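Local atomic coordinates of Hpr(Ser) kinase (Coxiella burnetii, PDB entry 3TQF), a protein that probably phosphorylates the phosphocarrier protein HPr on a serine using ATP and removes that phosphate again, as a bifunctional kinase/phosphatase. Residues H8-V13 with E31-L36. Numbering follows the deposited sequence.
Sequences HANFLV and ELSLAL
The helix that follows the probable P-loop packs on the central sheet where L12 of strand 10-14 meets S33 and L36 of helix 29-38. CD1 of L12 lies 3.6 Å from CD1 of L36. The two leucine side chains cross at about a right angle and touch through these methyl groups. CD2 of L12 lies against the serine, 3.8 Å from S33 OG. Both methyls of L12 border the S33 hydroxyl, and CD1 also reaches L36, nearly one turn further along the helix. The CG of L12 stands beside the backbone N and anti to the carbonyl carbon (chi1 -55°), with both methyls directed at the helix.

The axes of segments 10-13 and 31-36 run nearly parallel, 12° apart. Their closest approach is 9.9 Å. Strand 17-23 pairs with strand 10-14 and leads into the probable Walker A loop, and helix 29-38 follows that loop. This strand-loop-helix arrangement is consistent with the P-loop of the HPr kinase C-terminal domain, a member of the PEP-carboxykinase clan. The helix lies over strand 10-14, next to the strand that enters the loop.

N10 borders the same serine nearer the loop. Its ND2 is 3.7 Å from S33 OG, too long for a hydrogen bond. The stronger hold on the amide is at its other end, where OD1 accepts a hydrogen bond from the backbone N of D47. The N10 side chain also lies about 5 Å from a bound phosphate ion, probably from the crystallisation liquor, though it may mark the phosphate pocket. N10 touches residues of the probable P-loop. All four touching residues are buried. On other faces of the helix, L32 packs on helix 141-165, and E31 makes a salt bridge to R139 of the second subunit.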
loop_
_atom_site.group_PDB
_atom_site.type_symbol
_atom_site.label_atom_id
_atom_site.label_comp_id
_atom_site.label_asym_id
_atom_site.label_seq_id
_atom_site.Cartn_x
_atom_site.Cartn_y
_atom_site.Cartn_z
ATOM N N HIS A 8 -6.285 26.075 6.348
ATOM C CA HIS A 8 -6.807 24.737 6.619
ATOM C C HIS A 8 -6.271 23.720 5.608
ATOM O O HIS A 8 -6.724 23.655 4.469
ATOM C CB HIS A 8 -8.343 24.746 6.638
ATOM C CG HIS A 8 -8.952 23.392 6.840
ATOM N ND1 HIS A 8 -8.359 22.420 7.613
ATOM C CD2 HIS A 8 -10.097 22.849 6.369
ATOM C CE1 HIS A 8 -9.109 21.333 7.601
ATOM N NE2 HIS A 8 -10.172 21.569 6.857
ATOM N N ALA A 9 -5.301 22.926 6.040
ATOM C CA ALA A 9 -4.713 21.893 5.198
ATOM C C ALA A 9 -3.686 21.093 5.991
ATOM O O ALA A 9 -3.339 21.459 7.114
ATOM C CB ALA A 9 -4.055 22.520 3.969
ATOM N N ASN A 10 -3.214 19.995 5.409
ATOM C CA ASN A 10 -2.059 19.286 5.944
ATOM C C ASN A 10 -0.829 19.786 5.208
ATOM O O ASN A 10 -0.907 20.103 4.026
ATOM C CB ASN A 10 -2.202 17.775 5.773
ATOM C CG ASN A 10 -3.440 17.221 6.455
ATOM O OD1 ASN A 10 -4.013 17.853 7.338
ATOM N ND2 ASN A 10 -3.861 16.034 6.037
ATOM N N PHE A 11 0.300 19.857 5.906
ATOM C CA PHE A 11 1.530 20.386 5.331
ATOM C C PHE A 11 2.661 19.406 5.565
ATOM O O PHE A 11 3.016 19.118 6.702
ATOM C CB PHE A 11 1.850 21.752 5.951
ATOM C CG PHE A 11 2.916 22.531 5.227
ATOM C CD1 PHE A 11 2.978 22.557 3.844
ATOM C CD2 PHE A 11 3.835 23.278 5.939
ATOM C CE1 PHE A 11 3.954 23.289 3.187
ATOM C CE2 PHE A 11 4.816 24.018 5.291
ATOM C CZ PHE A 11 4.875 24.022 3.911
ATOM N N LEU A 12 3.208 18.885 4.470
ATOM C CA LEU A 12 4.266 17.883 4.514
ATOM C C LEU A 12 5.445 18.355 3.671
ATOM O O LEU A 12 5.267 19.118 2.719
ATOM C CB LEU A 12 3.745 16.555 3.961
ATOM C CG LEU A 12 2.475 15.993 4.608
ATOM C CD1 LEU A 12 1.634 15.254 3.601
ATOM C CD2 LEU A 12 2.828 15.093 5.781
ATOM N N VAL A 13 6.646 17.906 4.025
ATOM C CA VAL A 13 7.800 18.084 3.161
ATOM C C VAL A 13 7.987 16.785 2.385
ATOM O O VAL A 13 8.160 15.721 2.988
ATOM C CB VAL A 13 9.070 18.434 3.952
ATOM C CG1 VAL A 13 10.252 18.615 3.004
ATOM C CG2 VAL A 13 8.849 19.698 4.773
ATOM N N GLU A 31 -4.580 9.768 6.921
ATOM C CA GLU A 31 -4.031 8.467 6.588
ATOM C C GLU A 31 -2.967 8.601 5.503
ATOM O O GLU A 31 -1.985 7.871 5.502
ATOM C CB GLU A 31 -5.144 7.520 6.138
ATOM C CG GLU A 31 -6.077 7.060 7.264
ATOM C CD GLU A 31 -7.289 7.974 7.487
ATOM O OE1 GLU A 31 -7.150 9.213 7.434
ATOM O OE2 GLU A 31 -8.392 7.440 7.735
ATOM N N LEU A 32 -3.161 9.542 4.586
ATOM C CA LEU A 32 -2.167 9.822 3.552
ATOM C C LEU A 32 -0.888 10.403 4.147
ATOM O O LEU A 32 0.214 10.024 3.735
ATOM C CB LEU A 32 -2.728 10.774 2.494
ATOM C CG LEU A 32 -1.788 11.213 1.369
ATOM C CD1 LEU A 32 -1.143 10.014 0.698
ATOM C CD2 LEU A 32 -2.544 12.068 0.355
ATOM N N SER A 33 -1.029 11.318 5.107
ATOM C CA SER A 33 0.134 11.884 5.794
ATOM C C SER A 33 0.963 10.771 6.422
ATOM O O SER A 33 2.159 10.677 6.173
ATOM C CB SER A 33 -0.285 12.892 6.867
ATOM O OG SER A 33 -0.764 14.097 6.290
ATOM N N LEU A 34 0.312 9.919 7.207
ATOM C CA LEU A 34 0.982 8.796 7.852
ATOM C C LEU A 34 1.749 7.951 6.837
ATOM O O LEU A 34 2.930 7.673 7.023
ATOM C CB LEU A 34 -0.029 7.917 8.605
ATOM C CG LEU A 34 0.552 6.859 9.560
ATOM C CD1 LEU A 34 1.343 7.508 10.680
ATOM C CD2 LEU A 34 -0.546 5.970 10.137
ATOM N N ALA A 35 1.078 7.557 5.758
ATOM C CA ALA A 35 1.703 6.738 4.717
ATOM C C ALA A 35 2.920 7.434 4.102
ATOM O O ALA A 35 3.949 6.802 3.880
ATOM C CB ALA A 35 0.696 6.383 3.643
ATOM N N LEU A 36 2.802 8.735 3.844
ATOM C CA LEU A 36 3.928 9.512 3.337
ATOM C C LEU A 36 5.085 9.574 4.343
ATOM O O LEU A 36 6.247 9.496 3.945
ATOM C CB LEU A 36 3.476 10.916 2.941
ATOM C CG LEU A 36 2.631 10.975 1.662
ATOM C CD1 LEU A 36 1.937 12.313 1.541
ATOM C CD2 LEU A 36 3.484 10.708 0.435
#